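Local coordinates for protein arylesterase (Agrobacterium tumefaciens, PDB 3DCI) that probably hydrolyses ester bonds as a member of the SGNH (GDSL-like) hydrolase family and binds a zinc ion, at residues V47-P52 with A214-G219. Numbering follows the deposited sequence. Where two conformers were deposited one is given.
Sequences VEHRWP and ATAAIG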
loop_
_atom_site.group_PDB
_atom_site.type_symbol
_atom_site.label_atom_id
_atom_site.label_comp_id
_atom_site.label_asym_id
_atom_site.label_seq_id
_atom_site.Cartn_x
_atom_site.Cartn_y
_atom_site.Cartn_z
ATOM N N VAL A 47 25.185 -20.017 -13.796
ATOM C CA VAL A 47 24.505 -19.242 -14.847
ATOM C C VAL A 47 24.282 -20.076 -16.118
ATOM O O VAL A 47 23.239 -19.966 -16.756
ATOM C CB VAL A 47 25.250 -17.911 -15.164
ATOM C CG1 VAL A 47 26.641 -18.169 -15.739
ATOM C CG2 VAL A 47 24.430 -17.068 -16.099
ATOM N N GLU A 48 25.264 -20.931 -16.421
ATOM C CA GLU A 48 25.238 -21.852 -17.568
ATOM C C GLU A 48 24.012 -22.760 -17.612
ATOM O O GLU A 48 23.678 -23.303 -18.666
ATOM C CB GLU A 48 26.497 -22.743 -17.573
ATOM C CG GLU A 48 26.675 -23.627 -16.320
ATOM C CD GLU A 48 27.716 -24.718 -16.485
ATOM O OE1 GLU A 48 28.210 -24.941 -17.625
ATOM O OE2 GLU A 48 28.050 -25.368 -15.458
ATOM N N HIS A 49 23.372 -22.958 -16.456
ATOM C CA HIS A 49 22.215 -23.836 -16.352
ATOM C C HIS A 49 20.887 -23.115 -16.150
ATOM O O HIS A 49 19.859 -23.777 -16.143
ATOM C CB HIS A 49 22.433 -24.867 -15.229
ATOM C CG HIS A 49 23.505 -25.865 -15.544
ATOM N ND1 HIS A 49 24.530 -26.161 -14.674
ATOM C CD2 HIS A 49 23.723 -26.610 -16.653
ATOM C CE1 HIS A 49 25.333 -27.051 -15.232
ATOM N NE2 HIS A 49 24.870 -27.332 -16.439
ATOM N N ARG A 50 20.887 -21.788 -16.005
ATOM C CA ARG A 50 19.641 -21.039 -15.773
ATOM C C ARG A 50 18.876 -20.881 -17.079
ATOM O O ARG A 50 19.478 -20.610 -18.116
ATOM C CB ARG A 50 19.947 -19.649 -15.235
ATOM C CG ARG A 50 20.580 -19.626 -13.873
ATOM C CD ARG A 50 21.041 -18.211 -13.547
ATOM N NE ARG A 50 22.081 -18.309 -12.551
ATOM C CZ ARG A 50 22.956 -17.360 -12.283
ATOM N NH1 ARG A 50 22.927 -16.191 -12.934
ATOM N NH2 ARG A 50 23.854 -17.595 -11.354
ATOM N N TRP A 51 17.558 -21.028 -17.053
ATOM C CA TRP A 51 16.860 -21.136 -18.325
ATOM C C TRP A 51 16.964 -19.857 -19.182
ATOM O O TRP A 51 17.130 -19.971 -20.382
ATOM C CB TRP A 51 15.433 -21.703 -18.174
ATOM C CG TRP A 51 14.347 -20.804 -17.701
ATOM C CD1 TRP A 51 13.733 -20.842 -16.476
ATOM C CD2 TRP A 51 13.685 -19.774 -18.451
ATOM N NE1 TRP A 51 12.743 -19.890 -16.417
ATOM C CE2 TRP A 51 12.695 -19.216 -17.607
ATOM C CE3 TRP A 51 13.842 -19.256 -19.746
ATOM C CZ2 TRP A 51 11.881 -18.180 -18.009
ATOM C CZ3 TRP A 51 13.020 -18.223 -20.141
ATOM C CH2 TRP A 51 12.056 -17.699 -19.282
ATOM N N PRO A 52 16.855 -18.645 -18.570
ATOM C CA PRO A 52 17.030 -17.450 -19.405
ATOM C C PRO A 52 18.399 -17.323 -20.090
ATOM O O PRO A 52 18.435 -16.983 -21.268
ATOM C CB PRO A 52 16.764 -16.278 -18.437
ATOM C CG PRO A 52 15.956 -16.879 -17.330
ATOM C CD PRO A 52 16.481 -18.284 -17.189
ATOM N N ALA A 214 17.172 -30.065 -15.434
ATOM C CA ALA A 214 15.793 -29.803 -15.804
ATOM C C ALA A 214 15.627 -28.315 -16.136
ATOM O O ALA A 214 14.843 -27.942 -17.025
ATOM C CB ALA A 214 14.892 -30.193 -14.659
ATOM N N THR A 215 16.368 -27.470 -15.414
ATOM C CA THR A 215 16.339 -26.048 -15.651
ATOM C C THR A 215 16.885 -25.718 -17.055
ATOM O O THR A 215 16.245 -24.984 -17.834
ATOM C CB THR A 215 17.049 -25.254 -14.520
ATOM O OG1 THR A 215 16.483 -25.635 -13.253
ATOM C CG2 THR A 215 16.806 -23.731 -14.697
ATOM N N ALA A 216 18.036 -26.276 -17.382
ATOM C CA ALA A 216 18.655 -26.047 -18.679
ATOM C C ALA A 216 17.813 -26.620 -19.823
ATOM O O ALA A 216 17.792 -26.041 -20.911
ATOM C CB ALA A 216 20.060 -26.641 -18.707
ATOM N N ALA A 217 17.123 -27.747 -19.581
ATOM C CA ALA A 217 16.248 -28.344 -20.604
ATOM C C ALA A 217 15.063 -27.416 -20.943
ATOM O O ALA A 217 14.583 -27.401 -22.077
ATOM C CB ALA A 217 15.768 -29.712 -20.182
ATOM N N ILE A 218 14.619 -26.612 -19.980
ATOM C CA ILE A 218 13.585 -25.625 -20.259
ATOM C C ILE A 218 14.113 -24.531 -21.193
ATOM O O ILE A 218 13.439 -24.159 -22.170
ATOM C CB ILE A 218 12.990 -25.022 -18.960
ATOM C CG1 ILE A 218 12.204 -26.096 -18.202
ATOM C CG2 ILE A 218 12.084 -23.803 -19.259
ATOM C CD1 ILE A 218 11.705 -25.642 -16.832
ATOM N N GLY A 219 15.304 -24.013 -20.911
ATOM C CA GLY A 219 15.867 -22.966 -21.762
ATOM C C GLY A 219 16.102 -23.468 -23.184
ATOM O O GLY A 219 15.856 -22.758 -24.145
#
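Trp51 meets Thr215, Ile218 and Gly219 in a close van der Waals contact, with carbon set against backbone oxygens, between the 3-10 turn and first residues of helix 51-59 and an early part of helix 212-229. No hydrogen bond crosses it: His49 O and Ala216 N are 3.3 Å apart, but the angle is poor. The CA atoms come nearest at Trp51 and Gly219, 4.0 Å apart. There Gly219 CA lies 3.5 Å from Trp51 O, a CA-H...O contact with 123° at the hydrogen, and with no side chain on the glycine the backbones are in direct contact. Trp51 CB rests 3.4 Å from Thr215 O, while chi1 of 79° sets the indole between its own backbone N and carbonyl carbon and leads it past the helix. Ile218 CG2 then covers one face of that ring near its rim, 4.0 Å above the plane, and Pro52 CD covers the opposite face. Beyond the helix pair, the indole reaches Ile106 and Met108 of the sheet, and its NE1 is hydrogen-bonded to Thr34. Thr215 directs CG2 across the contact, 3.4 Å from His49 O; the other branch, OG1, bonds to Asp211 O. At the outer margin Ala216 CB approaches the edge of the His49 imidazole, 4.2 Å from CD2. The contact joins the first long helix after the opening strand to the C-terminal helix, and two helices packed beside a parallel sheet of order 2-1-3-4-5 fit the three-layer alpha/beta/alpha fold of SGNH hydrolases.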